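Local coordinates for aminotransferase (Helicobacter pylori, PDB 2FNU), which transfers an amino group onto a UDP-linked 4-keto sugar with pyridoxal phosphate as cofactor, the second step in making pseudaminic acid for flagellin modification, at the PMP/UD1 site and the interface of chains A and B. Residues are numbered along the deposited sequence; one frame, centred on the assembly and turned at random. Chains: chain A/B, aminotransferase.

Contact 1: the PMP/UD1 site. Residues chain A 6-7, 9, 55-57, 83-84, 86, 154, 156-157, 178, 180-183, 315-316; chain B 26-29, 228. With PMP (4'-deoxy-4'-aminopyridoxal-5'-phosphate), chain C; UD1 (uridine-diphosphate-N-acetylglucosamine), chain D.
This active site of a DegT/DnrJ/EryC1-family, PLP-dependent aminotransferase holds the external aldimine: PMP N4A lies 1.3 Å from the sugar carbon UD1 C4', so cofactor and nucleotide sugar are one adduct. The cofactor end is completely buried. A:Phe84, its CG anti to the backbone N (chi1 -172°), lays CB over one face of the pyridine ring while the phenyl ring turns a face, toward its rim, to the hexose ring oxygen UD1 O5'. A:Asp154 OD1 is hydrogen-bonded to the pyridine nitrogen PMP N1 at 2.7 Å, an interaction expected to favour its protonated form; A:Ser156 steadies the carboxylate by giving OG and N to the syn and anti lone pairs of OD2. At the start of helix 56-66, A:Thr57 grips phosphate oxygen O3P with both N and OG1, and A:Ala56 N shares O2P with A:Ser178 OG. The catalytic A:Lys183, released from the cofactor and bent at chi2 and chi4, brings NZ to 3.3 Å from UD1 C4', consistent with this lysine's family role in proton transfer. A:His180 turns its ring face under the sugar methyl UD1 C6'. The nucleotide sugar is less completely enclosed, 547 of its 656 Å² being hidden. A:Tyr6 OH reaches the alpha-phosphate UD1 O1A tip-on at 2.5 Å, held by A:His315 NE2 and water 1. A:Ile182 CG2 caps one uracil face, while chain B recognises the base through backbone: UD1 N3 to O of poorly ordered B:Lys26 (2.6 Å), and O4 from B:Leu28 N and B:Thr29 N.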
loop_
_atom_site.group_PDB
_atom_site.type_symbol
_atom_site.label_atom_id
_atom_site.label_comp_id
_atom_site.label_asym_id
_atom_site.label_seq_id
_atom_site.Cartn_x
_atom_site.Cartn_y
_atom_site.Cartn_z
ATOM N N TYR A 6 -13.576 -4.357 20.626
ATOM C CA TYR A 6 -14.419 -3.179 20.449
ATOM C C TYR A 6 -15.011 -3.140 19.052
ATOM O O TYR A 6 -16.131 -2.637 18.847
ATOM C CB TYR A 6 -13.704 -1.878 20.809
ATOM C CG TYR A 6 -12.762 -1.281 19.785
ATOM C CD1 TYR A 6 -13.234 -0.428 18.798
ATOM C CD2 TYR A 6 -11.391 -1.528 19.840
ATOM C CE1 TYR A 6 -12.375 0.159 17.866
ATOM C CE2 TYR A 6 -10.512 -0.946 18.914
ATOM C CZ TYR A 6 -11.011 -0.107 17.934
ATOM O OH TYR A 6 -10.174 0.493 17.025
ATOM N N SER A 7 -14.265 -3.685 18.093
ATOM C CA SER A 7 -14.759 -3.859 16.742
ATOM C C SER A 7 -14.063 -5.073 16.150
ATOM O O SER A 7 -13.003 -5.491 16.619
ATOM C CB SER A 7 -14.498 -2.622 15.866
ATOM O OG SER A 7 -15.164 -2.767 14.615
ATOM N N PRO A 9 -14.022 -7.572 12.127
ATOM C CA PRO A 9 -14.582 -7.746 10.792
ATOM C C PRO A 9 -15.758 -8.711 10.832
ATOM O O PRO A 9 -15.792 -9.620 11.681
ATOM C CB PRO A 9 -13.427 -8.361 10.001
ATOM C CG PRO A 9 -12.629 -9.083 11.004
ATOM C CD PRO A 9 -12.727 -8.261 12.280
ATOM N N SER A 55 -4.679 1.257 1.577
ATOM C CA SER A 55 -5.033 1.689 2.948
ATOM C C SER A 55 -5.588 3.115 2.883
ATOM O O SER A 55 -5.349 3.816 1.896
ATOM C CB SER A 55 -3.797 1.652 3.844
ATOM O OG SER A 55 -2.859 2.653 3.457
ATOM N N ALA A 56 -6.308 3.578 3.917
ATOM C CA ALA A 56 -6.737 4.974 3.915
ATOM C C ALA A 56 -5.537 5.905 4.119
ATOM O O ALA A 56 -5.571 7.073 3.715
ATOM C CB ALA A 56 -7.806 5.235 4.991
ATOM N N THR A 57 -4.460 5.395 4.722
ATOM C CA THR A 57 -3.279 6.228 4.912
ATOM C C THR A 57 -2.648 6.559 3.560
ATOM O O THR A 57 -2.249 7.710 3.323
ATOM C CB THR A 57 -2.284 5.546 5.868
ATOM O OG1 THR A 57 -2.951 5.300 7.114
ATOM C CG2 THR A 57 -1.059 6.445 6.121
ATOM N N SER A 83 -7.860 12.441 16.335
ATOM C CA SER A 83 -7.962 11.515 15.214
ATOM C C SER A 83 -6.839 10.513 15.371
ATOM O O SER A 83 -5.971 10.657 16.241
ATOM C CB SER A 83 -7.798 12.256 13.886
ATOM O OG SER A 83 -8.069 11.380 12.779
ATOM N N PHE A 84 -6.847 9.492 14.523
ATOM C CA PHE A 84 -5.700 8.618 14.451
ATOM C C PHE A 84 -4.526 9.390 13.861
ATOM O O PHE A 84 -4.713 10.299 13.045
ATOM C CB PHE A 84 -6.008 7.383 13.612
ATOM C CG PHE A 84 -4.912 6.365 13.660
ATOM C CD1 PHE A 84 -4.553 5.785 14.877
ATOM C CD2 PHE A 84 -4.207 6.039 12.523
ATOM C CE1 PHE A 84 -3.514 4.859 14.959
ATOM C CE2 PHE A 84 -3.160 5.130 12.584
ATOM C CZ PHE A 84 -2.814 4.527 13.810
ATOM N N ALA A 86 -2.421 8.993 11.668
ATOM C CA ALA A 86 -2.251 9.028 10.199
ATOM C C ALA A 86 -2.736 10.338 9.583
ATOM O O ALA A 86 -2.138 10.832 8.622
ATOM C CB ALA A 86 -3.013 7.856 9.553
ATOM N N ASP A 154 -11.389 13.687 6.237
ATOM C CA ASP A 154 -10.985 12.345 6.599
ATOM C C ASP A 154 -12.219 11.666 7.173
ATOM O O ASP A 154 -12.530 11.784 8.373
ATOM C CB ASP A 154 -9.813 12.339 7.587
ATOM C CG ASP A 154 -9.402 10.938 7.957
ATOM O OD1 ASP A 154 -8.374 10.743 8.670
ATOM O OD2 ASP A 154 -10.106 10.002 7.508
ATOM N N SER A 156 -12.752 8.487 7.306
ATOM C CA SER A 156 -12.366 7.075 7.438
ATOM C C SER A 156 -13.351 6.259 8.240
ATOM O O SER A 156 -13.528 5.079 7.937
ATOM C CB SER A 156 -10.990 6.962 8.076
ATOM O OG SER A 156 -9.984 7.314 7.131
ATOM N N HIS A 157 -13.994 6.873 9.246
ATOM C CA HIS A 157 -14.945 6.170 10.116
ATOM C C HIS A 157 -16.357 6.137 9.557
ATOM O O HIS A 157 -17.204 5.504 10.158
ATOM C CB HIS A 157 -15.093 6.907 11.458
ATOM C CG HIS A 157 -13.872 6.908 12.319
ATOM N ND1 HIS A 157 -13.912 7.295 13.642
ATOM C CD2 HIS A 157 -12.583 6.570 12.060
ATOM C CE1 HIS A 157 -12.696 7.216 14.158
ATOM N NE2 HIS A 157 -11.873 6.773 13.222
ATOM N N SER A 178 -11.865 4.505 4.999
ATOM C CA SER A 178 -11.014 3.336 5.311
ATOM C C SER A 178 -11.801 2.041 5.292
ATOM O O SER A 178 -12.953 2.008 5.742
ATOM C CB SER A 178 -10.311 3.490 6.672
ATOM O OG SER A 178 -9.597 2.292 7.012
ATOM N N HIS A 180 -10.120 -0.766 6.519
ATOM C CA HIS A 180 -9.379 -1.594 7.454
ATOM C C HIS A 180 -10.323 -2.627 8.083
ATOM O O HIS A 180 -11.549 -2.451 8.143
ATOM C CB HIS A 180 -8.719 -0.708 8.515
ATOM C CG HIS A 180 -7.941 -1.454 9.553
ATOM N ND1 HIS A 180 -8.523 -1.974 10.694
ATOM C CD2 HIS A 180 -6.619 -1.740 9.640
ATOM C CE1 HIS A 180 -7.593 -2.561 11.430
ATOM N NE2 HIS A 180 -6.429 -2.431 10.816
ATOM N N ALA A 181 -9.729 -3.719 8.554
ATOM C CA ALA A 181 -10.465 -4.837 9.130
ATOM C C ALA A 181 -11.600 -4.484 10.085
ATOM O O ALA A 181 -12.621 -5.173 10.112
ATOM C CB ALA A 181 -9.486 -5.761 9.831
ATOM N N ILE A 182 -11.427 -3.437 10.876
ATOM C CA ILE A 182 -12.441 -3.134 11.894
ATOM C C ILE A 182 -13.370 -1.976 11.511
ATOM O O ILE A 182 -14.145 -1.486 12.343
ATOM C CB ILE A 182 -11.792 -2.892 13.269
ATOM C CG1 ILE A 182 -10.911 -1.640 13.225
ATOM C CG2 ILE A 182 -11.031 -4.142 13.683
ATOM C CD1 ILE A 182 -10.320 -1.240 14.585
ATOM N N LYS A 183 -13.288 -1.532 10.254
ATOM C CA LYS A 183 -14.059 -0.376 9.807
ATOM C C LYS A 183 -15.481 -0.761 9.333
ATOM O O LYS A 183 -15.823 -1.939 9.293
ATOM C CB LYS A 183 -13.255 0.380 8.734
ATOM C CG LYS A 183 -12.065 1.175 9.310
ATOM C CD LYS A 183 -12.531 2.430 10.064
ATOM C CE LYS A 183 -11.355 3.315 10.499
ATOM N NZ LYS A 183 -10.791 2.797 11.758
ATOM N N HIS A 315 -10.148 6.357 21.940
ATOM C CA HIS A 315 -9.913 7.060 20.677
ATOM C C HIS A 315 -10.117 8.551 20.964
ATOM O O HIS A 315 -11.258 8.959 21.159
ATOM C CB HIS A 315 -10.915 6.576 19.608
ATOM C CG HIS A 315 -10.854 5.099 19.338
ATOM N ND1 HIS A 315 -11.610 4.174 20.029
ATOM C CD2 HIS A 315 -10.116 4.389 18.452
ATOM C CE1 HIS A 315 -11.344 2.961 19.581
ATOM N NE2 HIS A 315 -10.434 3.060 18.630
ATOM N N TYR A 316 -9.067 9.386 21.030
ATOM C CA TYR A 316 -7.658 9.090 20.741
ATOM C C TYR A 316 -6.828 9.985 21.639
ATOM O O TYR A 316 -7.302 11.039 22.069
ATOM C CB TYR A 316 -7.291 9.497 19.305
ATOM C CG TYR A 316 -8.002 8.735 18.221
ATOM C CD1 TYR A 316 -9.148 9.247 17.625
ATOM C CD2 TYR A 316 -7.501 7.518 17.770
ATOM C CE1 TYR A 316 -9.790 8.551 16.618
ATOM C CE2 TYR A 316 -8.124 6.817 16.756
ATOM C CZ TYR A 316 -9.270 7.339 16.189
ATOM O OH TYR A 316 -9.889 6.632 15.193
ATOM N N LYS B 26 -11.064 -13.837 12.839
ATOM C CA LYS B 26 -11.359 -12.444 13.148
ATOM C C LYS B 26 -10.143 -11.537 12.914
ATOM O O LYS B 26 -10.242 -10.315 13.062
ATOM C CB LYS B 26 -11.795 -12.308 14.611
ATOM C CG LYS B 26 -12.999 -13.153 15.001
ATOM C CD LYS B 26 -14.220 -12.779 14.191
ATOM C CE LYS B 26 -15.454 -13.546 14.661
ATOM N NZ LYS B 26 -16.504 -13.575 13.592
ATOM N N GLN B 27 -9.001 -12.123 12.554
ATOM C CA GLN B 27 -7.780 -11.335 12.399
ATOM C C GLN B 27 -7.386 -11.307 10.927
ATOM O O GLN B 27 -6.725 -12.219 10.427
ATOM C CB GLN B 27 -6.655 -11.898 13.277
ATOM C CG GLN B 27 -5.519 -10.909 13.562
ATOM C CD GLN B 27 -5.964 -9.669 14.356
ATOM O OE1 GLN B 27 -6.992 -9.675 15.043
ATOM N NE2 GLN B 27 -5.181 -8.602 14.259
ATOM N N LEU B 28 -7.817 -10.256 10.232
ATOM C CA LEU B 28 -7.586 -10.152 8.788
ATOM C C LEU B 28 -6.344 -9.340 8.468
ATOM O O LEU B 28 -5.897 -9.334 7.322
ATOM C CB LEU B 28 -8.768 -9.468 8.086
ATOM C CG LEU B 28 -10.091 -10.235 8.119
ATOM C CD1 LEU B 28 -11.154 -9.477 7.365
ATOM C CD2 LEU B 28 -9.959 -11.638 7.524
ATOM N N THR B 29 -5.828 -8.624 9.456
ATOM C CA THR B 29 -4.572 -7.888 9.297
ATOM C C THR B 29 -3.818 -7.796 10.628
ATOM O O THR B 29 -4.363 -8.140 11.689
ATOM C CB THR B 29 -4.791 -6.519 8.606
ATOM O OG1 THR B 29 -3.520 -6.005 8.174
ATOM C CG2 THR B 29 -5.498 -5.511 9.532
ATOM N N ASN B 228 0.940 3.376 6.093
ATOM C CA ASN B 228 0.332 2.050 6.266
ATOM C C ASN B 228 0.574 1.299 4.971
ATOM O O ASN B 228 -0.227 1.389 4.022
ATOM C CB ASN B 228 -1.178 2.125 6.569
ATOM C CG ASN B 228 -1.834 0.750 6.690
ATOM O OD1 ASN B 228 -3.035 0.645 7.023
ATOM N ND2 ASN B 228 -1.086 -0.294 6.415
HETATM N N1 PMP C . -7.956 8.215 9.633
HETATM C C2 PMP C . -8.626 7.779 10.739
HETATM C C2A PMP C . -9.661 8.713 11.320
HETATM C C3 PMP C . -8.503 6.454 11.160
HETATM O O3 PMP C . -9.325 5.973 12.146
HETATM C C4 PMP C . -7.511 5.649 10.580
HETATM C C4A PMP C . -7.182 4.269 11.105
HETATM N N4A PMP C . -7.572 4.107 12.491
HETATM C C5 PMP C . -6.817 6.128 9.471
HETATM C C6 PMP C . -7.036 7.409 9.009
HETATM C C5A PMP C . -5.839 5.249 8.700
HETATM O O4P PMP C . -6.591 4.305 7.947
HETATM P P PMP C . -5.919 2.929 7.444
HETATM O O1P PMP C . -5.830 2.071 8.685
HETATM O O2P PMP C . -6.882 2.366 6.424
HETATM O O3P PMP C . -4.540 3.236 6.890
HETATM C "C1'" UD1 D . -5.662 2.101 14.817
HETATM C "C2'" UD1 D . -6.797 3.021 15.280
HETATM C "C3'" UD1 D . -8.046 2.851 14.420
HETATM C "C4'" UD1 D . -7.701 2.920 12.933
HETATM C "C5'" UD1 D . -6.566 1.969 12.532
HETATM C "C6'" UD1 D . -7.032 0.514 12.457
HETATM C "C7'" UD1 D . -6.568 3.487 17.682
HETATM C "C8'" UD1 D . -6.898 3.100 19.097
HETATM N "N2'" UD1 D . -7.082 2.735 16.693
HETATM O "O1'" UD1 D . -5.974 0.782 15.248
HETATM O "O3'" UD1 D . -8.972 3.919 14.692
HETATM O "O5'" UD1 D . -5.430 2.127 13.390
HETATM O "O7'" UD1 D . -5.874 4.455 17.454
HETATM N N1 UD1 D . -9.023 -6.413 15.150
HETATM C C2 UD1 D . -9.692 -7.496 14.538
HETATM N N3 UD1 D . -9.264 -7.943 13.343
HETATM C C4 UD1 D . -8.201 -7.398 12.720
HETATM C C5 UD1 D . -7.494 -6.333 13.275
HETATM C C6 UD1 D . -7.908 -5.831 14.505
HETATM O O2 UD1 D . -10.682 -8.035 15.104
HETATM O O4 UD1 D . -7.836 -7.855 11.623
HETATM C C1B UD1 D . -9.485 -5.944 16.468
HETATM C C2B UD1 D . -8.824 -6.856 17.495
HETATM O "O2'" UD1 D . -9.772 -7.196 18.513
HETATM C C3B UD1 D . -7.698 -6.013 18.057
HETATM C C4B UD1 D . -8.243 -4.603 17.950
HETATM O O4B UD1 D . -9.051 -4.608 16.763
HETATM O O3B UD1 D . -7.375 -6.333 19.415
HETATM C C5B UD1 D . -7.102 -3.610 17.825
HETATM O O5B UD1 D . -7.698 -2.327 17.683
HETATM P PA UD1 D . -6.813 -0.983 17.802
HETATM O O1A UD1 D . -7.718 0.166 17.393
HETATM O O2A UD1 D . -6.143 -0.994 19.161
HETATM O O3A UD1 D . -5.729 -1.289 16.629
HETATM P PB UD1 D . -4.843 -0.159 15.889
HETATM O O1B UD1 D . -4.062 0.632 16.933
HETATM O O2B UD1 D . -4.123 -0.837 14.736
HETATM O O HOH W 1 -11.113 2.310 15.045
#

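Contact 2: the interface of chains A and B. Residues chain A 299, 302, 306, 311-313; chain B 217-218.
A:Gln313 is extended (phi/psi -135/167°) just beyond the short strand 310-311, whereas B:Phe217 and B:Phe218 have helix-like backbone torsions within a loop. In this patch of the two-fold dimer interface of a DegT/DnrJ/EryC1 aminotransferase, that aromatic pair from chain B docks against helix 298-307 and the segment after it in chain A. The two phenyl groups leave the backbone differently: CG of B:Phe217 is anti to its N, that of B:Phe218 anti to its carbonyl carbon, and CB of the first sits over one face of the second. A:His306 fits between their outer ends. Its CE1 points at the face of B:Phe217, 3.6 Å from CD2, with the two planes 72° apart, while the rim of B:Phe218, meeting it tip to tip, presents CZ and CE2 to one face of the imidazole. A:Leu311 CA backs the opposite face. The imidazole rotation is fixed by A:His306 NE2, which gives a nearly straight bond of 2.8 Å, in the ring plane and on a lone pair, to A:Ala312 O. A:Leu302 passes antiparallel to B:Phe218, CB 3.6 Å from CZ and CD1 over the ring toward its rim; A:Lys299 adds a lighter aliphatic contact from CE. A:Gln313, bent at chi2, crosses B:Phe217 obliquely with its amide plane nearly parallel to the ring. Its NE2 donates almost linearly to B:Phe217 O at 2.9 Å, within its own amide plane but approaching from above the carbonyl plane. Its OE1 turns toward B:Phe218 CA, 3.4 Å away.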
loop_
_atom_site.group_PDB
_atom_site.type_symbol
_atom_site.label_atom_id
_atom_site.label_comp_id
_atom_site.label_asym_id
_atom_site.label_seq_id
_atom_site.Cartn_x
_atom_site.Cartn_y
_atom_site.Cartn_z
ATOM N N LYS A 299 -7.214 4.131 34.119
ATOM C CA LYS A 299 -6.474 2.909 33.814
ATOM C C LYS A 299 -7.075 1.715 34.562
ATOM O O LYS A 299 -7.239 0.646 33.983
ATOM C CB LYS A 299 -4.982 3.076 34.138
ATOM C CG LYS A 299 -4.100 1.900 33.708
ATOM C CD LYS A 299 -4.027 1.762 32.190
ATOM C CE LYS A 299 -3.006 0.708 31.769
ATOM N NZ LYS A 299 -1.610 1.072 32.165
ATOM N N LEU A 302 -10.387 0.768 32.847
ATOM C CA LEU A 302 -10.144 0.036 31.593
ATOM C C LEU A 302 -9.679 -1.385 31.883
ATOM O O LEU A 302 -10.157 -2.336 31.283
ATOM C CB LEU A 302 -9.116 0.760 30.730
ATOM C CG LEU A 302 -9.596 2.082 30.110
ATOM C CD1 LEU A 302 -8.423 2.884 29.552
ATOM C CD2 LEU A 302 -10.649 1.806 29.031
ATOM N N HIS A 306 -11.569 -4.867 30.857
ATOM C CA HIS A 306 -10.894 -5.975 30.166
ATOM C C HIS A 306 -10.980 -7.284 30.947
ATOM O O HIS A 306 -11.164 -8.345 30.343
ATOM C CB HIS A 306 -9.457 -5.607 29.846
ATOM C CG HIS A 306 -9.325 -4.754 28.626
ATOM N ND1 HIS A 306 -8.469 -5.066 27.592
ATOM C CD2 HIS A 306 -9.969 -3.620 28.255
ATOM C CE1 HIS A 306 -8.573 -4.145 26.647
ATOM N NE2 HIS A 306 -9.472 -3.254 27.027
ATOM N N LEU A 311 -13.332 -5.543 25.927
ATOM C CA LEU A 311 -12.012 -5.091 25.501
ATOM C C LEU A 311 -12.078 -3.670 24.936
ATOM O O LEU A 311 -11.768 -3.409 23.766
ATOM C CB LEU A 311 -11.375 -6.081 24.518
ATOM C CG LEU A 311 -11.338 -7.550 24.989
ATOM C CD1 LEU A 311 -10.563 -8.408 23.989
ATOM C CD2 LEU A 311 -10.733 -7.704 26.397
ATOM N N ALA A 312 -12.495 -2.757 25.801
ATOM C CA ALA A 312 -12.677 -1.366 25.403
ATOM C C ALA A 312 -11.355 -0.687 25.052
ATOM O O ALA A 312 -10.276 -1.073 25.521
ATOM C CB ALA A 312 -13.372 -0.608 26.526
ATOM N N GLN A 313 -11.450 0.349 24.227
ATOM C CA GLN A 313 -10.279 1.073 23.769
ATOM C C GLN A 313 -10.572 2.571 23.874
ATOM O O GLN A 313 -11.728 2.951 24.074
ATOM C CB GLN A 313 -9.989 0.663 22.317
ATOM C CG GLN A 313 -8.787 1.315 21.631
ATOM C CD GLN A 313 -7.487 1.130 22.379
ATOM O OE1 GLN A 313 -7.244 1.787 23.400
ATOM N NE2 GLN A 313 -6.624 0.235 21.868
ATOM N N PHE B 217 -1.998 -1.796 25.594
ATOM C CA PHE B 217 -3.135 -1.939 24.684
ATOM C C PHE B 217 -3.695 -0.568 24.334
ATOM O O PHE B 217 -4.161 -0.345 23.205
ATOM C CB PHE B 217 -4.241 -2.825 25.294
ATOM C CG PHE B 217 -5.433 -3.040 24.383
ATOM C CD1 PHE B 217 -5.463 -4.110 23.494
ATOM C CD2 PHE B 217 -6.531 -2.183 24.428
ATOM C CE1 PHE B 217 -6.560 -4.313 22.656
ATOM C CE2 PHE B 217 -7.627 -2.375 23.605
ATOM C CZ PHE B 217 -7.646 -3.442 22.712
ATOM N N PHE B 218 -3.620 0.351 25.300
ATOM C CA PHE B 218 -4.351 1.611 25.228
ATOM C C PHE B 218 -3.586 2.785 24.662
ATOM O O PHE B 218 -4.196 3.704 24.130
ATOM C CB PHE B 218 -4.881 1.994 26.611
ATOM C CG PHE B 218 -5.646 0.901 27.266
ATOM C CD1 PHE B 218 -5.099 0.195 28.327
ATOM C CD2 PHE B 218 -6.904 0.538 26.787
ATOM C CE1 PHE B 218 -5.808 -0.845 28.923
ATOM C CE2 PHE B 218 -7.616 -0.498 27.374
ATOM C CZ PHE B 218 -7.058 -1.196 28.443
#

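The centres of contact 1 and contact 2 lie about 17 Å apart, and one stretch of chain A ties them together: A:Gln313 of contact 2 runs within a few residues into A:His315 and A:Tyr316 of contact 1. A:Gln313 and B:Phe217 also belong to the wider nucleotide-sugar pocket, so the dimer contact reaches the substrate site. Chain B contributes different segments to each, B:Phe217 and B:Phe218 in one and the 26-29 loop and B:Asn228 in the other. Each active site is thus built from both subunits, and two-fold symmetry repeats it with the chains exchanged; dimer assembly may help shape substrate binding.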